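Local coordinates for protein Udp-n-acetylglucosamine pyrophosphorylase (Trypanosoma brucei, PDB 4BQH) that probably makes UDP-N-acetylglucosamine and diphosphate from UTP and N-acetylglucosamine 1-phosphate, and is held here in complex with an inhibitor, at residues R173-D185 with G199-S211. Residues are numbered along the deposited sequence; the frame is centred on the assembly and turned at random.
With SO4 (sulfate ion), chain D.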
loop_
_atom_site.group_PDB
_atom_site.type_symbol
_atom_site.label_atom_id
_atom_site.label_comp_id
_atom_site.label_asym_id
_atom_site.label_seq_id
_atom_site.Cartn_x
_atom_site.Cartn_y
_atom_site.Cartn_z
ATOM N N ARG A 173 -11.089 8.417 -14.213
ATOM C CA ARG A 173 -11.210 7.093 -13.596
ATOM C C ARG A 173 -9.853 6.567 -13.132
ATOM O O ARG A 173 -8.946 6.353 -13.931
ATOM C CB ARG A 173 -11.884 6.065 -14.545
ATOM C CG ARG A 173 -13.380 6.311 -14.771
ATOM C CD ARG A 173 -14.135 6.326 -13.443
ATOM N NE ARG A 173 -15.569 6.618 -13.570
ATOM C CZ ARG A 173 -16.172 7.728 -13.141
ATOM N NH1 ARG A 173 -15.488 8.707 -12.562
ATOM N NH2 ARG A 173 -17.481 7.860 -13.304
ATOM N N VAL A 174 -9.742 6.358 -11.831
ATOM C CA VAL A 174 -8.568 5.684 -11.266
ATOM C C VAL A 174 -8.925 4.177 -11.184
ATOM O O VAL A 174 -9.936 3.820 -10.556
ATOM C CB VAL A 174 -8.280 6.216 -9.846
ATOM C CG1 VAL A 174 -7.189 5.371 -9.162
ATOM C CG2 VAL A 174 -7.898 7.689 -9.895
ATOM N N GLN A 175 -8.133 3.298 -11.802
ATOM C CA GLN A 175 -8.399 1.843 -11.685
ATOM C C GLN A 175 -7.996 1.399 -10.291
ATOM O O GLN A 175 -6.885 1.712 -9.857
ATOM C CB GLN A 175 -7.614 1.053 -12.725
ATOM C CG GLN A 175 -7.935 1.468 -14.168
ATOM C CD GLN A 175 -9.373 1.178 -14.540
ATOM O OE1 GLN A 175 -9.920 0.131 -14.190
ATOM N NE2 GLN A 175 -10.009 2.126 -15.236
ATOM N N LEU A 176 -8.902 0.705 -9.599
ATOM C CA LEU A 176 -8.643 0.220 -8.256
ATOM C C LEU A 176 -8.302 -1.262 -8.362
ATOM O O LEU A 176 -9.083 -2.068 -8.898
ATOM C CB LEU A 176 -9.877 0.423 -7.353
ATOM C CG LEU A 176 -9.701 -0.085 -5.915
ATOM C CD1 LEU A 176 -8.524 0.595 -5.221
ATOM C CD2 LEU A 176 -10.960 0.125 -5.101
ATOM N N LEU A 177 -7.125 -1.613 -7.853
ATOM C CA LEU A 177 -6.641 -2.992 -7.889
ATOM C C LEU A 177 -6.612 -3.466 -6.451
ATOM O O LEU A 177 -5.881 -2.892 -5.628
ATOM C CB LEU A 177 -5.222 -3.015 -8.478
ATOM C CG LEU A 177 -4.911 -2.111 -9.675
ATOM C CD1 LEU A 177 -3.458 -2.333 -10.094
ATOM C CD2 LEU A 177 -5.887 -2.417 -10.804
ATOM N N VAL A 178 -7.434 -4.462 -6.131
ATOM C CA VAL A 178 -7.543 -4.917 -4.748
ATOM C C VAL A 178 -6.802 -6.259 -4.640
ATOM O O VAL A 178 -7.257 -7.261 -5.194
ATOM C CB VAL A 178 -9.030 -5.079 -4.343
ATOM C CG1 VAL A 178 -9.147 -5.577 -2.901
ATOM C CG2 VAL A 178 -9.735 -3.746 -4.509
ATOM N N MET A 179 -5.649 -6.260 -3.968
ATOM C CA MET A 179 -4.834 -7.468 -3.921
ATOM C C MET A 179 -5.198 -8.314 -2.712
ATOM O O MET A 179 -4.777 -8.061 -1.589
ATOM C CB MET A 179 -3.321 -7.182 -3.964
ATOM C CG MET A 179 -2.575 -8.491 -4.269
ATOM S SD MET A 179 -0.798 -8.230 -4.450
ATOM C CE MET A 179 -0.311 -8.136 -2.744
ATOM N N THR A 180 -5.995 -9.334 -2.975
ATOM C CA THR A 180 -6.578 -10.154 -1.924
ATOM C C THR A 180 -5.602 -11.290 -1.578
ATOM O O THR A 180 -4.525 -11.400 -2.157
ATOM C CB THR A 180 -7.894 -10.740 -2.431
ATOM O OG1 THR A 180 -7.643 -11.398 -3.682
ATOM C CG2 THR A 180 -8.929 -9.616 -2.654
ATOM N N SER A 181 -5.997 -12.137 -0.635
ATOM C CA SER A 181 -5.380 -13.454 -0.504
ATOM C C SER A 181 -6.259 -14.499 -1.189
ATOM O O SER A 181 -7.453 -14.262 -1.441
ATOM C CB SER A 181 -5.179 -13.823 0.971
ATOM O OG SER A 181 -6.421 -14.074 1.629
ATOM N N GLY A 182 -5.677 -15.664 -1.478
ATOM C CA GLY A 182 -6.458 -16.772 -2.011
ATOM C C GLY A 182 -7.648 -17.056 -1.110
ATOM O O GLY A 182 -8.777 -17.242 -1.578
ATOM N N GLN A 183 -7.405 -17.035 0.189
ATOM C CA GLN A 183 -8.459 -17.372 1.129
ATOM C C GLN A 183 -9.505 -16.295 1.349
ATOM O O GLN A 183 -10.649 -16.620 1.614
ATOM C CB GLN A 183 -7.874 -17.843 2.450
ATOM C CG GLN A 183 -7.250 -19.221 2.315
ATOM C CD GLN A 183 -6.821 -19.811 3.642
ATOM O OE1 GLN A 183 -6.221 -19.127 4.485
ATOM N NE2 GLN A 183 -7.118 -21.095 3.834
ATOM N N ASN A 184 -9.133 -15.019 1.221
ATOM C CA ASN A 184 -10.070 -13.936 1.516
ATOM C C ASN A 184 -10.703 -13.272 0.291
ATOM O O ASN A 184 -11.488 -12.329 0.423
ATOM C CB ASN A 184 -9.463 -12.913 2.508
ATOM C CG ASN A 184 -8.578 -11.854 1.844
ATOM O OD1 ASN A 184 -8.503 -11.735 0.619
ATOM N ND2 ASN A 184 -7.908 -11.065 2.679
ATOM N N ASP A 185 -10.381 -13.786 -0.892
ATOM C CA ASP A 185 -10.799 -13.115 -2.121
ATOM C C ASP A 185 -12.318 -13.066 -2.267
ATOM O O ASP A 185 -12.899 -12.003 -2.476
ATOM C CB ASP A 185 -10.125 -13.721 -3.354
ATOM C CG ASP A 185 -10.547 -13.023 -4.636
ATOM O OD1 ASP A 185 -11.622 -13.356 -5.178
ATOM O OD2 ASP A 185 -9.839 -12.111 -5.090
ATOM N N GLY A 199 -19.567 3.271 -4.295
ATOM C CA GLY A 199 -19.803 4.383 -5.213
ATOM C C GLY A 199 -18.944 4.367 -6.470
ATOM O O GLY A 199 -19.163 5.176 -7.372
ATOM N N LEU A 200 -17.962 3.460 -6.528
ATOM C CA LEU A 200 -17.150 3.264 -7.734
ATOM C C LEU A 200 -17.907 2.474 -8.800
ATOM O O LEU A 200 -18.858 1.765 -8.494
ATOM C CB LEU A 200 -15.849 2.513 -7.413
ATOM C CG LEU A 200 -14.923 3.209 -6.411
ATOM C CD1 LEU A 200 -13.732 2.308 -6.111
ATOM C CD2 LEU A 200 -14.434 4.544 -6.939
ATOM N N GLU A 201 -17.472 2.572 -10.049
ATOM C CA GLU A 201 -17.988 1.672 -11.094
ATOM C C GLU A 201 -17.408 0.276 -10.937
ATOM O O GLU A 201 -16.211 0.125 -10.730
ATOM C CB GLU A 201 -17.614 2.189 -12.479
ATOM C CG GLU A 201 -18.117 3.587 -12.808
ATOM C CD GLU A 201 -17.486 4.159 -14.083
ATOM O OE1 GLU A 201 -16.410 3.681 -14.527
ATOM O OE2 GLU A 201 -18.058 5.112 -14.647
ATOM N N ARG A 202 -18.247 -0.751 -11.062
ATOM C CA ARG A 202 -17.770 -2.122 -10.989
ATOM C C ARG A 202 -16.602 -2.365 -11.952
ATOM O O ARG A 202 -15.652 -3.066 -11.610
ATOM C CB ARG A 202 -18.920 -3.107 -11.251
ATOM C CG ARG A 202 -18.510 -4.564 -11.421
ATOM C CD ARG A 202 -19.706 -5.495 -11.615
ATOM N NE ARG A 202 -20.765 -4.868 -12.403
ATOM C CZ ARG A 202 -21.960 -4.504 -11.924
ATOM N NH1 ARG A 202 -22.283 -4.721 -10.647
ATOM N NH2 ARG A 202 -22.843 -3.925 -12.731
ATOM N N GLU A 203 -16.668 -1.756 -13.137
ATOM C CA GLU A 203 -15.669 -1.980 -14.184
ATOM C C GLU A 203 -14.279 -1.421 -13.824
ATOM O O GLU A 203 -13.283 -1.833 -14.417
ATOM C CB GLU A 203 -16.133 -1.382 -15.515
ATOM C CG GLU A 203 -17.344 -2.079 -16.145
ATOM C CD GLU A 203 -18.689 -1.764 -15.475
ATOM O OE1 GLU A 203 -18.793 -0.837 -14.611
ATOM O OE2 GLU A 203 -19.678 -2.464 -15.827
ATOM N N GLN A 204 -14.201 -0.505 -12.852
ATOM C CA GLN A 204 -12.887 0.042 -12.472
ATOM C C GLN A 204 -12.235 -0.670 -11.279
ATOM O O GLN A 204 -11.165 -0.259 -10.842
ATOM C CB GLN A 204 -12.949 1.547 -12.203
ATOM C CG GLN A 204 -13.481 1.925 -10.821
ATOM C CD GLN A 204 -13.746 3.412 -10.675
ATOM O OE1 GLN A 204 -14.908 3.833 -10.701
ATOM N NE2 GLN A 204 -12.676 4.233 -10.572
ATOM N N VAL A 205 -12.898 -1.691 -10.747
ATOM C CA VAL A 205 -12.393 -2.438 -9.603
ATOM C C VAL A 205 -11.947 -3.829 -10.021
ATOM O O VAL A 205 -12.737 -4.597 -10.604
ATOM C CB VAL A 205 -13.431 -2.520 -8.478
ATOM C CG1 VAL A 205 -12.826 -3.258 -7.283
ATOM C CG2 VAL A 205 -13.853 -1.098 -8.094
ATOM N N HIS A 206 -10.693 -4.159 -9.716
ATOM C CA HIS A 206 -10.088 -5.402 -10.181
ATOM C C HIS A 206 -9.581 -6.144 -8.992
ATOM O O HIS A 206 -8.662 -5.675 -8.313
ATOM C CB HIS A 206 -8.931 -5.101 -11.149
ATOM C CG HIS A 206 -9.303 -4.149 -12.274
ATOM N ND1 HIS A 206 -9.677 -4.580 -13.487
ATOM C CD2 HIS A 206 -9.354 -2.756 -12.323
ATOM C CE1 HIS A 206 -9.961 -3.522 -14.287
ATOM N NE2 HIS A 206 -9.768 -2.402 -13.573
ATOM N N PHE A 207 -10.169 -7.297 -8.708
ATOM C CA PHE A 207 -9.705 -8.125 -7.592
ATOM C C PHE A 207 -8.708 -9.150 -8.106
ATOM O O PHE A 207 -8.946 -9.810 -9.115
ATOM C CB PHE A 207 -10.880 -8.854 -6.950
ATOM C CG PHE A 207 -11.924 -7.940 -6.406
ATOM C CD1 PHE A 207 -11.791 -7.374 -5.142
ATOM C CD2 PHE A 207 -13.048 -7.637 -7.177
ATOM C CE1 PHE A 207 -12.777 -6.511 -4.661
ATOM C CE2 PHE A 207 -14.028 -6.792 -6.707
ATOM C CZ PHE A 207 -13.888 -6.225 -5.442
ATOM N N PHE A 208 -7.584 -9.290 -7.422
ATOM C CA PHE A 208 -6.572 -10.240 -7.852
ATOM C C PHE A 208 -5.855 -10.807 -6.647
ATOM O O PHE A 208 -5.357 -10.058 -5.814
ATOM C CB PHE A 208 -5.603 -9.624 -8.900
ATOM C CG PHE A 208 -4.673 -8.557 -8.375
ATOM C CD1 PHE A 208 -5.159 -7.322 -7.884
ATOM C CD2 PHE A 208 -3.290 -8.763 -8.424
ATOM C CE1 PHE A 208 -4.274 -6.347 -7.422
ATOM C CE2 PHE A 208 -2.394 -7.785 -7.981
ATOM C CZ PHE A 208 -2.892 -6.578 -7.481
ATOM N N ALA A 209 -5.798 -12.132 -6.566
ATOM C CA ALA A 209 -5.217 -12.779 -5.383
ATOM C C ALA A 209 -3.724 -12.947 -5.509
ATOM O O ALA A 209 -3.206 -13.319 -6.584
ATOM C CB ALA A 209 -5.855 -14.141 -5.166
ATOM N N GLN A 210 -3.038 -12.688 -4.406
ATOM C CA GLN A 210 -1.607 -12.946 -4.311
ATOM C C GLN A 210 -1.410 -14.401 -3.962
ATOM O O GLN A 210 -2.370 -15.108 -3.580
ATOM C CB GLN A 210 -0.975 -12.071 -3.213
ATOM C CG GLN A 210 -1.526 -12.298 -1.813
ATOM C CD GLN A 210 -1.118 -11.170 -0.904
ATOM O OE1 GLN A 210 0.035 -11.113 -0.448
ATOM N NE2 GLN A 210 -2.021 -10.211 -0.717
ATOM N N SER A 211 -0.161 -14.830 -4.044
ATOM C CA SER A 211 0.222 -16.160 -3.588
ATOM C C SER A 211 0.977 -16.110 -2.278
ATOM O O SER A 211 1.752 -15.199 -2.017
ATOM C CB SER A 211 1.037 -16.858 -4.665
ATOM O OG SER A 211 0.167 -17.080 -5.778
HETATM S S SO4 D . -9.853 -7.695 -15.296
HETATM O O1 SO4 D . -9.994 -7.384 -13.859
HETATM O O2 SO4 D . -9.188 -9.013 -15.489
HETATM O O3 SO4 D . -9.039 -6.643 -15.933
HETATM O O4 SO4 D . -11.204 -7.813 -15.903
HETATM O O HOH W 1 -2.927 -16.578 -1.000
HETATM O O HOH W 2 -9.886 -12.600 -7.860
#
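Met179 lies across the ring of Phe208 where strands 175-180 and 205-209 pair in parallel, the two strands of a beta-alpha-beta unit whose helix 185-194 makes the crossover in this GT-A-type nucleotidyltransferase. From CB outward, Met179 runs over the ring: CB sits 3.6 Å from Phe208 CZ. CG, anti to the backbone N (chi1 -166°), makes a CH-pi contact 4.0 Å from the ring centroid, and SD keeps an oblique Met-aromatic contact. The chain then bends at chi3, and CE ends 3.4 Å from Gln210 NE2. On the same sheet face Leu177 CB touches Phe208 CE1, while Val178 and Phe207 lie side by side on the other, against helix 185-194.

The strand ladder runs from Leu176 N to Gln204 O through to Gln210 N on Thr180 O. Thr180 O accepts a second hydrogen bond, from Gln210 NE2, so one glutamine grips it from both faces of its plane. At the start of the ladder Gln204 NE2 reaches back to Val174 O at 2.8 Å, and beyond it Arg173 NE and NH2 both hold Glu201 OE2, from above the carboxylate plane.

Here two bonds fix the rotation of the His206 ring: ND1 donates to a sulfate, probably from the crystallisation liquor, which Arg249 and His267 also bind, and NE2 donates to Gln175 OE1 in both the ring and carbonyl planes, a nearly straight bond of 2.6 Å.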